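Local coordinates for protein extracellular ligand-binding receptor (Sphaerobacter thermophilus, PDB 4ZPJ) that probably serves as the extracellular substrate-binding component of an ABC transporter and binds zinc ions, at residues Ser101-Thr112 and Leu129-Leu140; Tyr178-Ala186 and Pro280-Val288. All coordinates share one frame; numbering follows the deposited sequence. Where two conformers were deposited one is given.

Interaction 1: Ser101-Thr112 and Leu129-Leu140; sequences SAGQPEQAITKT and LSNEAAAVRDIL. With ZN (zinc ion), chain M.
The carboxylate of E132 reaches across to the turn S101-Q104 and supplies the polar half of this contact. S101 OG donates to E132 OE2 at 2.6 Å, meeting it from above the carboxylate plane rather than within it. The other oxygen, OE1, accepts from the N-H of L129 at the N-cap of its own helix (3.0 Å), so both ends of the group are held. Beyond CG the E132 chain runs extended (chi2 166°), which carries the carboxylate past A108 to the type I' turn. G103 lies close under it, its CA 3.0 Å from E132 OE2; positive phi favours glycine here, and a CB would crowd L129 CD1. A glutamine in place of E132 would probably leave either S101 OG or the N-H of L129 without its acceptor.

The rest is apolar helix packing, with axes 8.5 Å apart and crossing at -40°. Small residues permit the approach: A108 CB lies 3.7 Å from E132 CG and also touches V136, while A135 CB fits between P105 and I109. I109 CG1 meets I139 CD1 at 3.8 Å, the two side chains crossing near a right angle. T112 turns CG2 to L140 CD2 (3.6 Å) and spends its hydroxyl on A108 O.

On another side of helix 130-142, D138 OD2 binds zinc together with two waters, while R137 NH2 bridges to D138 OD1. The paired helices flank strand 123-126 in sequence, as successive crossovers of a Rossmann-like sheet; T112 and K111 rest on L60 of the strand 55-61.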
ATOM      1  N   SER A 101      10.065 -13.458  -7.690  1.00 42.99           N
ATOM      2  CA  SER A 101      11.372 -12.861  -7.365  1.00 44.46           C
ATOM      3  C   SER A 101      11.936 -13.403  -6.051  1.00 46.51           C
ATOM      4  O   SER A 101      13.091 -13.145  -5.734  1.00 44.36           O
ATOM      5  CB  SER A 101      11.279 -11.340  -7.286  1.00 45.04           C
ATOM      6  OG  SER A 101      10.202 -10.904  -6.449  1.00 45.88           O
ATOM      7  N   ALA A 102      11.092 -14.120  -5.296  1.00 46.73           N
ATOM      8  CA  ALA A 102      11.455 -14.735  -4.015  1.00 51.46           C
ATOM      9  C   ALA A 102      11.987 -13.705  -3.036  1.00 52.32           C
ATOM     10  O   ALA A 102      12.836 -14.029  -2.194  1.00 53.17           O
ATOM     11  CB  ALA A 102      12.495 -15.861  -4.221  1.00 53.81           C
ATOM     12  N   GLY A 103      11.528 -12.460  -3.171  1.00 51.85           N
ATOM     13  CA  GLY A 103      12.020 -11.390  -2.323  1.00 51.04           C
ATOM     14  C   GLY A 103      13.498 -11.084  -2.415  1.00 52.94           C
ATOM     15  O   GLY A 103      14.038 -10.532  -1.482  1.00 51.83           O
ATOM     16  N   GLN A 104      14.149 -11.396  -3.540  1.00 55.46           N
ATOM     17  CA  GLN A 104      15.616 -11.221  -3.647  1.00 59.71           C
ATOM     18  C   GLN A 104      16.021 -10.350  -4.827  1.00 57.37           C
ATOM     19  O   GLN A 104      15.776 -10.720  -5.976  1.00 57.17           O
ATOM     20  CB  GLN A 104      16.322 -12.580  -3.837  1.00 63.08           C
ATOM     21  CG  GLN A 104      16.083 -13.592  -2.730  1.00 70.51           C
ATOM     22  CD  GLN A 104      16.798 -13.239  -1.438  1.00 78.45           C
ATOM     23  OE1 GLN A 104      17.799 -12.506  -1.438  1.00 83.28           O
ATOM     24  NE2 GLN A 104      16.290 -13.763  -0.323  1.00 81.24           N
ATOM     25  N   PRO A 105      16.705  -9.225  -4.559  1.00 56.87           N
ATOM     26  CA  PRO A 105      17.166  -8.332  -5.633  1.00 56.35           C
ATOM     27  C   PRO A 105      17.813  -9.011  -6.841  1.00 56.22           C
ATOM     28  O   PRO A 105      17.423  -8.719  -7.968  1.00 50.79           O
ATOM     29  CB  PRO A 105      18.167  -7.439  -4.907  1.00 58.37           C
ATOM     30  CG  PRO A 105      17.535  -7.275  -3.550  1.00 59.32           C
ATOM     31  CD  PRO A 105      16.980  -8.649  -3.223  1.00 57.22           C
ATOM     32  N   GLU A 106      18.757  -9.927  -6.613  1.00 57.33           N
ATOM     33  CA  GLU A 106      19.421 -10.550  -7.770  0.60 61.36           C
ATOM     34  C   GLU A 106      18.437 -11.412  -8.555  1.00 59.12           C
ATOM     35  O   GLU A 106      18.458 -11.344  -9.777  1.00 61.12           O
ATOM     36  CB  GLU A 106      20.724 -11.304  -7.435  0.60 68.11           C
ATOM     37  CG  GLU A 106      22.031 -10.494  -7.672  0.60 73.24           C
ATOM     38  CD  GLU A 106      22.299 -10.100  -9.146  0.60 76.47           C
ATOM     39  OE1 GLU A 106      21.844 -10.825 -10.079  0.60 77.55           O
ATOM     40  OE2 GLU A 106      22.979  -9.059  -9.375  0.60 72.05           O
ATOM     41  N   GLN A 107      17.547 -12.152  -7.890  1.00 56.12           N
ATOM     42  CA  GLN A 107      16.536 -12.902  -8.596  1.00 55.18           C
ATOM     43  C   GLN A 107      15.529 -11.952  -9.275  1.00 51.41           C
ATOM     44  O   GLN A 107      15.018 -12.286 -10.319  1.00 47.93           O
ATOM     45  CB  GLN A 107      15.840 -13.924  -7.666  1.00 57.39           C
ATOM     46  CG  GLN A 107      14.890 -14.894  -8.394  1.00 57.22           C
ATOM     47  CD  GLN A 107      14.496 -16.119  -7.568  1.00 57.00           C
ATOM     48  OE1 GLN A 107      15.315 -16.684  -6.832  1.00 62.58           O
ATOM     49  NE2 GLN A 107      13.255 -16.561  -7.714  1.00 54.41           N
ATOM     50  N   ALA A 108      15.293 -10.754  -8.720  1.00 51.93           N
ATOM     51  CA  ALA A 108      14.370  -9.788  -9.337  1.00 50.54           C
ATOM     52  C   ALA A 108      14.939  -9.350 -10.671  1.00 50.92           C
ATOM     53  O   ALA A 108      14.218  -9.244 -11.654  1.00 48.29           O
ATOM     54  CB  ALA A 108      14.131  -8.580  -8.441  1.00 51.36           C
ATOM     55  N   ILE A 109      16.253  -9.173 -10.693  1.00 50.91           N
ATOM     56  CA  ILE A 109      16.999  -8.793 -11.893  1.00 53.41           C
ATOM     57  C   ILE A 109      16.950  -9.851 -12.996  1.00 51.75           C
ATOM     58  O   ILE A 109      16.656  -9.556 -14.162  1.00 52.76           O
ATOM     59  CB  ILE A 109      18.480  -8.506 -11.522  1.00 57.47           C
ATOM     60  CG1 ILE A 109      18.637  -7.047 -11.075  1.00 58.84           C
ATOM     61  CG2 ILE A 109      19.436  -8.796 -12.673  1.00 58.99           C
ATOM     62  CD1 ILE A 109      19.760  -6.843 -10.075  1.00 60.20           C
ATOM     63  N   THR A 110      17.258 -11.076 -12.615  1.00 50.78           N
ATOM     64  CA  THR A 110      17.196 -12.205 -13.506  1.00 50.83           C
ATOM     65  C   THR A 110      15.771 -12.345 -14.033  1.00 49.08           C
ATOM     66  O   THR A 110      15.534 -12.443 -15.220  1.00 50.01           O
ATOM     67  CB  THR A 110      17.582 -13.506 -12.749  1.00 51.47           C
ATOM     68  OG1 THR A 110      18.941 -13.410 -12.270  1.00 54.78           O
ATOM     69  CG2 THR A 110      17.433 -14.732 -13.663  1.00 52.05           C
ATOM     70  N   LYS A 111      14.812 -12.404 -13.140  1.00 48.27           N
ATOM     71  CA  LYS A 111      13.432 -12.531 -13.594  1.00 49.51           C
ATOM     72  C   LYS A 111      13.006 -11.407 -14.531  1.00 47.79           C
ATOM     73  O   LYS A 111      12.336 -11.666 -15.519  1.00 47.04           O
ATOM     74  CB  LYS A 111      12.478 -12.667 -12.396  1.00 48.88           C
ATOM     75  CG  LYS A 111      12.622 -14.015 -11.659  1.00 53.49           C
ATOM     76  CD  LYS A 111      12.837 -15.198 -12.611  1.00 53.48           C
ATOM     77  CE  LYS A 111      12.792 -16.540 -11.898  1.00 56.27           C
ATOM     78  NZ  LYS A 111      11.417 -16.873 -11.508  1.00 56.06           N
ATOM     79  N   THR A 112      13.404 -10.179 -14.217  1.00 46.72           N
ATOM     80  CA  THR A 112      12.981  -9.029 -14.980  1.00 47.61           C
ATOM     81  C   THR A 112      13.656  -9.109 -16.321  1.00 50.96           C
ATOM     82  O   THR A 112      12.994  -8.925 -17.334  1.00 50.76           O
ATOM     83  CB  THR A 112      13.312  -7.700 -14.253  1.00 46.85           C
ATOM     84  OG1 THR A 112      12.549  -7.602 -13.046  1.00 44.66           O
ATOM     85  CG2 THR A 112      12.974  -6.510 -15.095  1.00 47.10           C
ATOM     86  N   LEU A 129       9.126  -5.773  -3.217  1.00 42.11           N
ATOM     87  CA  LEU A 129      10.024  -5.147  -2.212  1.00 43.96           C
ATOM     88  C   LEU A 129      10.763  -3.927  -2.760  1.00 43.43           C
ATOM     89  O   LEU A 129      11.154  -3.898  -3.947  1.00 43.54           O
ATOM     90  CB  LEU A 129      11.038  -6.154  -1.687  1.00 46.06           C
ATOM     91  CG  LEU A 129      10.414  -7.379  -0.983  1.00 47.60           C
ATOM     92  CD1 LEU A 129      11.492  -8.327  -0.490  1.00 48.48           C
ATOM     93  CD2 LEU A 129       9.479  -6.987   0.165  1.00 48.26           C
ATOM     94  N   SER A 130      10.959  -2.936  -1.891  1.00 40.00           N
ATOM     95  CA  SER A 130      11.672  -1.729  -2.259  1.00 41.01           C
ATOM     96  C   SER A 130      13.072  -2.027  -2.693  1.00 43.56           C
ATOM     97  O   SER A 130      13.541  -1.440  -3.666  1.00 44.33           O
ATOM     98  CB  SER A 130      11.723  -0.723  -1.091  1.00 41.92           C
ATOM     99  OG  SER A 130      10.424  -0.244  -0.777  1.00 40.02           O
ATOM    100  N   ASN A 131      13.763  -2.934  -2.000  1.00 45.88           N
ATOM    101  CA  ASN A 131      15.098  -3.328  -2.498  1.00 51.48           C
ATOM    102  C   ASN A 131      15.035  -3.988  -3.889  1.00 46.71           C
ATOM    103  O   ASN A 131      15.925  -3.791  -4.681  1.00 45.30           O
ATOM    104  CB  ASN A 131      15.927  -4.155  -1.479  1.00 54.19           C
ATOM    105  CG  ASN A 131      15.245  -5.458  -1.047  1.00 60.05           C
ATOM    106  OD1 ASN A 131      14.216  -5.870  -1.585  1.00 62.50           O
ATOM    107  ND2 ASN A 131      15.842  -6.119  -0.054  1.00 67.95           N
ATOM    108  N   GLU A 132      13.958  -4.705  -4.207  1.00 45.33           N
ATOM    109  CA  GLU A 132      13.838  -5.295  -5.551  1.00 45.98           C
ATOM    110  C   GLU A 132      13.618  -4.175  -6.595  1.00 44.00           C
ATOM    111  O   GLU A 132      14.212  -4.177  -7.660  1.00 41.37           O
ATOM    112  CB  GLU A 132      12.684  -6.295  -5.610  1.00 48.52           C
ATOM    113  CG  GLU A 132      12.963  -7.681  -5.053  1.00 52.63           C
ATOM    114  CD  GLU A 132      11.690  -8.498  -4.845  1.00 59.51           C
ATOM    115  OE1 GLU A 132      10.538  -7.924  -4.684  1.00 59.40           O
ATOM    116  OE2 GLU A 132      11.849  -9.735  -4.812  1.00 58.28           O
ATOM    117  N   ALA A 133      12.782  -3.198  -6.253  1.00 43.15           N
ATOM    118  CA  ALA A 133      12.530  -2.027  -7.138  1.00 43.87           C
ATOM    119  C   ALA A 133      13.797  -1.248  -7.491  1.00 45.76           C
ATOM    120  O   ALA A 133      14.032  -0.918  -8.665  1.00 44.54           O
ATOM    121  CB  ALA A 133      11.554  -1.072  -6.465  1.00 43.55           C
ATOM    122  N   ALA A 134      14.581  -0.922  -6.461  1.00 44.71           N
ATOM    123  CA  ALA A 134      15.827  -0.208  -6.657  1.00 49.42           C
ATOM    124  C   ALA A 134      16.795  -1.030  -7.545  1.00 50.51           C
ATOM    125  O   ALA A 134      17.466  -0.483  -8.439  1.00 52.84           O
ATOM    126  CB  ALA A 134      16.480   0.119  -5.303  1.00 50.74           C
ATOM    127  N   ALA A 135      16.853  -2.337  -7.324  1.00 48.08           N
ATOM    128  CA  ALA A 135      17.746  -3.159  -8.135  1.00 48.95           C
ATOM    129  C   ALA A 135      17.268  -3.305  -9.599  1.00 47.08           C
ATOM    130  O   ALA A 135      18.077  -3.483 -10.462  1.00 47.97           O
ATOM    131  CB  ALA A 135      17.974  -4.515  -7.479  1.00 49.86           C
ATOM    132  N   VAL A 136      15.988  -3.175  -9.923  1.00 45.59           N
ATOM    133  CA  VAL A 136      15.577  -3.366 -11.366  1.00 46.01           C
ATOM    134  C   VAL A 136      15.212  -2.058 -12.138  1.00 46.47           C
ATOM    135  O   VAL A 136      14.985  -2.045 -13.373  1.00 46.71           O
ATOM    136  CB  VAL A 136      14.414  -4.370 -11.460  1.00 47.94           C
ATOM    137  CG1 VAL A 136      14.798  -5.688 -10.869  1.00 47.29           C
ATOM    138  CG2 VAL A 136      13.138  -3.835 -10.762  1.00 46.44           C
ATOM    139  N   ARG A 137      15.184  -0.946 -11.419  1.00 47.78           N
ATOM    140  CA  ARG A 137      14.735   0.343 -11.993  1.00 45.90           C
ATOM    141  C   ARG A 137      15.446   0.698 -13.272  1.00 46.16           C
ATOM    142  O   ARG A 137      14.794   0.950 -14.313  1.00 45.96           O
ATOM    143  CB  ARG A 137      14.927   1.469 -10.972  1.00 44.93           C
ATOM    144  CG  ARG A 137      14.392   2.823 -11.430  1.00 44.50           C
ATOM    145  CD  ARG A 137      15.544   3.673 -11.907  1.00 47.35           C
ATOM    146  NE  ARG A 137      15.071   4.939 -12.414  1.00 48.50           N
ATOM    147  CZ  ARG A 137      15.609   5.594 -13.442  1.00 49.96           C
ATOM    148  NH1 ARG A 137      15.063   6.755 -13.825  1.00 49.66           N
ATOM    149  NH2 ARG A 137      16.669   5.105 -14.080  1.00 46.83           N
ATOM    150  N   ASP A 138      16.772   0.746 -13.200  1.00 46.67           N
ATOM    151  CA  ASP A 138      17.606   1.032 -14.366  1.00 48.41           C
ATOM    152  C   ASP A 138      17.346   0.056 -15.519  1.00 48.04           C
ATOM    153  O   ASP A 138      17.281   0.478 -16.669  1.00 50.68           O
ATOM    154  CB  ASP A 138      19.109   1.124 -13.984  1.00 52.45           C
ATOM    155  CG  ASP A 138      19.485   2.511 -13.395  1.00 56.80           C
ATOM    156  OD1 ASP A 138      18.581   3.344 -13.222  1.00 59.92           O
ATOM    157  OD2 ASP A 138      20.661   2.812 -13.095  1.00 60.40           O
ATOM    158  N   ILE A 139      17.129  -1.225 -15.230  1.00 47.47           N
ATOM    159  CA  ILE A 139      16.814  -2.197 -16.299  1.00 47.49           C
ATOM    160  C   ILE A 139      15.493  -1.852 -16.978  1.00 46.82           C
ATOM    161  O   ILE A 139      15.381  -1.807 -18.187  1.00 47.78           O
ATOM    162  CB  ILE A 139      16.786  -3.647 -15.755  1.00 47.05           C
ATOM    163  CG1 ILE A 139      18.238  -4.149 -15.480  1.00 50.43           C
ATOM    164  CG2 ILE A 139      16.121  -4.588 -16.733  1.00 45.70           C
ATOM    165  CD1 ILE A 139      18.343  -5.131 -14.333  1.00 48.58           C
ATOM    166  N   LEU A 140      14.475  -1.593 -16.185  1.00 47.67           N
ATOM    167  CA  LEU A 140      13.197  -1.265 -16.760  1.00 46.28           C
ATOM    168  C   LEU A 140      13.290  -0.007 -17.612  1.00 46.80           C
ATOM    169  O   LEU A 140      12.783   0.015 -18.731  1.00 46.87           O
ATOM    170  CB  LEU A 140      12.167  -1.123 -15.673  1.00 45.27           C
ATOM    171  CG  LEU A 140      11.871  -2.387 -14.850  1.00 44.67           C
ATOM    172  CD1 LEU A 140      10.943  -1.988 -13.725  1.00 44.22           C
ATOM    173  CD2 LEU A 140      11.225  -3.467 -15.695  1.00 44.64           C
TER
HETATM  174 ZN    ZN M 512      20.649   4.033 -11.271  1.00 93.98          ZN
HETATM  175  O   HOH W   1      22.765   4.125 -11.939  1.00 57.06           O
HETATM  176  O   HOH W   2      18.734   3.472  -9.715  1.00 61.38           O

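Interaction 2: Tyr178-Ala186 and Pro280-Val288; sequences YDAPAADYA and PLIPSGADV
Within a parallel alpha/beta sheet domain, D179, in the segment that leads into helix 180-188, grips the ST turn that follows edge strand 281-283. Each oxygen of its carboxylate takes a hydrogen bond from this turn. OD1 offers its syn lone pair to the N-H of G285, a nearly straight bond (3.1 Å, 166°), and OD2 accepts from S284 OG at 2.8 Å. Water 3 adds a second donor to OD1 and gives its other hydrogen to P283 O. Aspartate suits the place because its two oxygens can serve adjacent donors of one turn. S284 OG, set anti to the backbone N (chi1 159°), has a double role: it donates to D179 and accepts from the N-H of A286. E208 OE1 lies near D179 OD2, so one of the two may be protonated.

I282 projects from the strand and spans one helical turn, CG2 against A182 CB at 4.0 Å and CD1 against A186 CB; alanines let the helix lie close. Y178, stacked edge-to-face with F173, turns a ring edge to S284 OG and the G285 nitrogen. Any CB on G285 would lie tight against Y178 CE1, and Y178 OH sits 3.2 Å from A286 CB.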
ATOM      1  N   TYR A 178      -0.630   6.852   3.118  1.00 33.01           N
ATOM      2  CA  TYR A 178      -1.933   6.616   3.690  1.00 35.29           C
ATOM      3  C   TYR A 178      -1.966   6.883   5.201  1.00 36.34           C
ATOM      4  O   TYR A 178      -3.033   7.099   5.750  1.00 35.84           O
ATOM      5  CB  TYR A 178      -2.513   5.238   3.298  1.00 36.42           C
ATOM      6  CG  TYR A 178      -1.720   4.083   3.687  1.00 35.31           C
ATOM      7  CD1 TYR A 178      -1.719   3.660   5.014  1.00 38.95           C
ATOM      8  CD2 TYR A 178      -0.944   3.382   2.757  1.00 36.26           C
ATOM      9  CE1 TYR A 178      -0.936   2.602   5.416  1.00 40.00           C
ATOM     10  CE2 TYR A 178      -0.176   2.319   3.155  1.00 36.48           C
ATOM     11  CZ  TYR A 178      -0.186   1.932   4.501  1.00 38.35           C
ATOM     12  OH  TYR A 178       0.519   0.879   4.989  1.00 45.42           O
ATOM     13  N   ASP A 179      -0.796   6.964   5.834  1.00 36.24           N
ATOM     14  CA  ASP A 179      -0.700   7.381   7.215  1.00 35.19           C
ATOM     15  C   ASP A 179      -0.607   8.898   7.457  1.00 34.19           C
ATOM     16  O   ASP A 179      -1.024   9.387   8.506  1.00 36.20           O
ATOM     17  CB  ASP A 179       0.460   6.631   7.893  1.00 35.52           C
ATOM     18  CG  ASP A 179       0.165   5.133   8.008  1.00 39.20           C
ATOM     19  OD1 ASP A 179      -1.046   4.825   8.272  1.00 37.66           O
ATOM     20  OD2 ASP A 179       1.098   4.273   7.815  1.00 36.81           O
ATOM     21  N   ALA A 180      -0.067   9.650   6.527  1.00 34.55           N
ATOM     22  CA  ALA A 180       0.157  11.052   6.754  1.00 35.16           C
ATOM     23  C   ALA A 180      -1.145  11.800   7.066  1.00 35.25           C
ATOM     24  O   ALA A 180      -1.142  12.634   7.947  1.00 40.10           O
ATOM     25  CB  ALA A 180       0.810  11.643   5.542  1.00 36.89           C
ATOM     26  N   PRO A 181      -2.269  11.475   6.407  1.00 34.44           N
ATOM     27  CA  PRO A 181      -3.535  12.217   6.776  1.00 36.04           C
ATOM     28  C   PRO A 181      -3.998  11.986   8.198  1.00 35.01           C
ATOM     29  O   PRO A 181      -4.736  12.819   8.758  1.00 34.67           O
ATOM     30  CB  PRO A 181      -4.582  11.685   5.763  1.00 33.56           C
ATOM     31  CG  PRO A 181      -3.725  11.249   4.589  1.00 33.77           C
ATOM     32  CD  PRO A 181      -2.520  10.581   5.256  1.00 34.88           C
ATOM     33  N   ALA A 182      -3.520  10.904   8.806  1.00 30.90           N
ATOM     34  CA  ALA A 182      -3.839  10.644  10.204  1.00 31.52           C
ATOM     35  C   ALA A 182      -3.175  11.634  11.103  1.00 32.60           C
ATOM     36  O   ALA A 182      -3.640  11.877  12.215  1.00 39.11           O
ATOM     37  CB  ALA A 182      -3.468   9.206  10.605  1.00 32.82           C
ATOM     38  N   ALA A 183      -2.129  12.278  10.629  1.00 33.49           N
ATOM     39  CA  ALA A 183      -1.446  13.295  11.403  1.00 34.89           C
ATOM     40  C   ALA A 183      -2.252  14.577  11.368  1.00 38.40           C
ATOM     41  O   ALA A 183      -2.368  15.263  12.383  1.00 39.40           O
ATOM     42  CB  ALA A 183      -0.074  13.550  10.836  1.00 33.97           C
ATOM     43  N   ASP A 184      -2.820  14.893  10.211  1.00 37.09           N
ATOM     44  CA  ASP A 184      -3.811  15.996  10.153  1.00 42.18           C
ATOM     45  C   ASP A 184      -4.976  15.729  11.061  1.00 41.57           C
ATOM     46  O   ASP A 184      -5.393  16.602  11.782  1.00 42.32           O
ATOM     47  CB  ASP A 184      -4.320  16.219   8.716  1.00 39.98           C
ATOM     48  CG  ASP A 184      -3.198  16.666   7.808  1.00 45.23           C
ATOM     49  OD1 ASP A 184      -2.740  17.823   7.922  1.00 59.31           O
ATOM     50  OD2 ASP A 184      -2.684  15.850   7.049  1.00 52.99           O
ATOM     51  N   TYR A 185      -5.510  14.520  11.011  1.00 41.93           N
ATOM     52  CA  TYR A 185      -6.620  14.165  11.867  1.00 42.81           C
ATOM     53  C   TYR A 185      -6.255  14.315  13.340  1.00 40.60           C
ATOM     54  O   TYR A 185      -7.051  14.804  14.122  1.00 39.81           O
ATOM     55  CB  TYR A 185      -7.030  12.723  11.611  1.00 44.86           C
ATOM     56  CG  TYR A 185      -8.335  12.347  12.248  1.00 43.10           C
ATOM     57  CD1 TYR A 185      -9.546  12.725  11.664  1.00 45.17           C
ATOM     58  CD2 TYR A 185      -8.363  11.640  13.437  1.00 42.97           C
ATOM     59  CE1 TYR A 185     -10.753  12.379  12.242  1.00 44.90           C
ATOM     60  CE2 TYR A 185      -9.560  11.304  14.036  1.00 43.71           C
ATOM     61  CZ  TYR A 185     -10.757  11.698  13.438  1.00 45.11           C
ATOM     62  OH  TYR A 185     -11.964  11.370  14.000  1.00 48.43           O
ATOM     63  N   ALA A 186      -5.049  13.887  13.701  1.00 39.71           N
ATOM     64  CA  ALA A 186      -4.569  13.965  15.098  1.00 38.64           C
ATOM     65  C   ALA A 186      -4.526  15.410  15.601  1.00 40.57           C
ATOM     66  O   ALA A 186      -4.904  15.698  16.756  1.00 41.17           O
ATOM     67  CB  ALA A 186      -3.177  13.361  15.205  1.00 38.77           C
ATOM     68  N   PRO A 280      -2.995   7.565  23.997  1.00 43.32           N
ATOM     69  CA  PRO A 280      -3.618   7.328  22.686  1.00 43.35           C
ATOM     70  C   PRO A 280      -2.624   6.895  21.652  1.00 39.11           C
ATOM     71  O   PRO A 280      -1.518   7.407  21.591  1.00 39.84           O
ATOM     72  CB  PRO A 280      -4.225   8.701  22.312  1.00 43.14           C
ATOM     73  CG  PRO A 280      -4.452   9.374  23.662  1.00 44.95           C
ATOM     74  CD  PRO A 280      -3.303   8.909  24.530  1.00 45.61           C
ATOM     75  N   LEU A 281      -3.044   5.971  20.817  1.00 39.00           N
ATOM     76  CA  LEU A 281      -2.163   5.389  19.828  1.00 39.30           C
ATOM     77  C   LEU A 281      -2.840   5.461  18.476  1.00 39.79           C
ATOM     78  O   LEU A 281      -4.025   5.118  18.366  1.00 38.28           O
ATOM     79  CB  LEU A 281      -1.902   3.945  20.197  1.00 39.56           C
ATOM     80  CG  LEU A 281      -1.261   3.078  19.132  1.00 39.72           C
ATOM     81  CD1 LEU A 281       0.136   3.555  18.830  1.00 40.58           C
ATOM     82  CD2 LEU A 281      -1.238   1.652  19.628  1.00 40.88           C
ATOM     83  N   ILE A 282      -2.083   5.886  17.451  1.00 37.98           N
ATOM     84  CA  ILE A 282      -2.543   5.858  16.092  1.00 36.07           C
ATOM     85  C   ILE A 282      -1.650   4.845  15.414  1.00 39.03           C
ATOM     86  O   ILE A 282      -0.441   5.081  15.217  1.00 38.53           O
ATOM     87  CB  ILE A 282      -2.421   7.222  15.413  1.00 36.15           C
ATOM     88  CG1 ILE A 282      -3.376   8.207  16.077  1.00 38.33           C
ATOM     89  CG2 ILE A 282      -2.656   7.085  13.922  1.00 33.43           C
ATOM     90  CD1 ILE A 282      -3.276   9.615  15.579  1.00 38.50           C
ATOM     91  N   PRO A 283      -2.217   3.678  15.113  1.00 38.70           N
ATOM     92  CA  PRO A 283      -1.488   2.713  14.367  1.00 37.33           C
ATOM     93  C   PRO A 283      -1.454   3.087  12.936  1.00 37.13           C
ATOM     94  O   PRO A 283      -2.349   3.767  12.430  1.00 34.79           O
ATOM     95  CB  PRO A 283      -2.322   1.437  14.473  1.00 38.65           C
ATOM     96  CG  PRO A 283      -3.486   1.736  15.320  1.00 39.12           C
ATOM     97  CD  PRO A 283      -3.592   3.243  15.405  1.00 39.58           C
ATOM     98  N   SER A 284      -0.432   2.599  12.260  1.00 38.03           N
ATOM     99  CA  SER A 284      -0.445   2.627  10.816  1.00 37.84           C
ATOM    100  C   SER A 284      -1.578   1.742  10.317  1.00 35.84           C
ATOM    101  O   SER A 284      -1.857   0.665  10.896  1.00 33.59           O
ATOM    102  CB  SER A 284       0.879   2.100  10.266  1.00 40.15           C
ATOM    103  OG  SER A 284       0.733   1.677   8.933  1.00 40.08           O
ATOM    104  N   GLY A 285      -2.177   2.151   9.209  1.00 31.50           N
ATOM    105  CA  GLY A 285      -3.145   1.308   8.526  1.00 32.55           C
ATOM    106  C   GLY A 285      -2.627  -0.055   8.189  1.00 34.61           C
ATOM    107  O   GLY A 285      -3.368  -1.026   8.187  1.00 34.47           O
ATOM    108  N   ALA A 286      -1.335  -0.170   7.946  1.00 35.65           N
ATOM    109  CA  ALA A 286      -0.760  -1.510   7.720  1.00 34.76           C
ATOM    110  C   ALA A 286      -0.852  -2.438   8.935  1.00 36.06           C
ATOM    111  O   ALA A 286      -0.971  -3.694   8.817  1.00 32.30           O
ATOM    112  CB  ALA A 286       0.686  -1.359   7.293  1.00 36.72           C
ATOM    113  N   ASP A 287      -0.835  -1.832  10.114  1.00 38.85           N
ATOM    114  CA  ASP A 287      -0.710  -2.599  11.356  1.00 38.36           C
ATOM    115  C   ASP A 287      -2.081  -3.133  11.755  1.00 36.67           C
ATOM    116  O   ASP A 287      -2.176  -4.012  12.585  1.00 35.34           O
ATOM    117  CB  ASP A 287      -0.136  -1.731  12.510  1.00 41.36           C
ATOM    118  CG  ASP A 287       1.428  -1.582  12.489  1.00 46.18           C
ATOM    119  OD1 ASP A 287       2.026  -1.289  11.415  1.00 47.19           O
ATOM    120  OD2 ASP A 287       2.054  -1.738  13.594  1.00 49.15           O
ATOM    121  N   VAL A 288      -3.156  -2.583  11.197  1.00 37.42           N
ATOM    122  CA  VAL A 288      -4.492  -3.102  11.499  1.00 37.83           C
ATOM    123  C   VAL A 288      -5.178  -3.655  10.231  1.00 38.63           C
ATOM    124  O   VAL A 288      -6.412  -3.703  10.119  1.00 38.36           O
ATOM    125  CB  VAL A 288      -5.371  -2.047  12.211  1.00 39.43           C
ATOM    126  CG1 VAL A 288      -4.805  -1.746  13.587  1.00 41.30           C
ATOM    127  CG2 VAL A 288      -5.513  -0.778  11.390  1.00 34.93           C
TER
HETATM  128  O   HOH W   3      -2.411   5.691  10.416  1.00 33.77           O

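Overall arrangement
From the N terminus, the chain lays down strands 55-61, 88-89 and 92-100 of the mixed sheet; interaction 1 precedes strands 147-149 and 168-170. It closes a short loop: only 16 residues, among them strand 123-126, separate its segments, and it joins neighbouring helices of that sheet. Interaction 2 then opens at 178 and closes a much longer loop of 93 residues, which builds strands 194-200, 222-229 and 252-256 before returning at 281-283, the edge of the second, parallel sheet. The two are in series, neither nesting nor crossing. Their centres lie 30 Å apart on opposite sides of the chain's centre, one in each of the two lobes expected of a periplasmic binding protein.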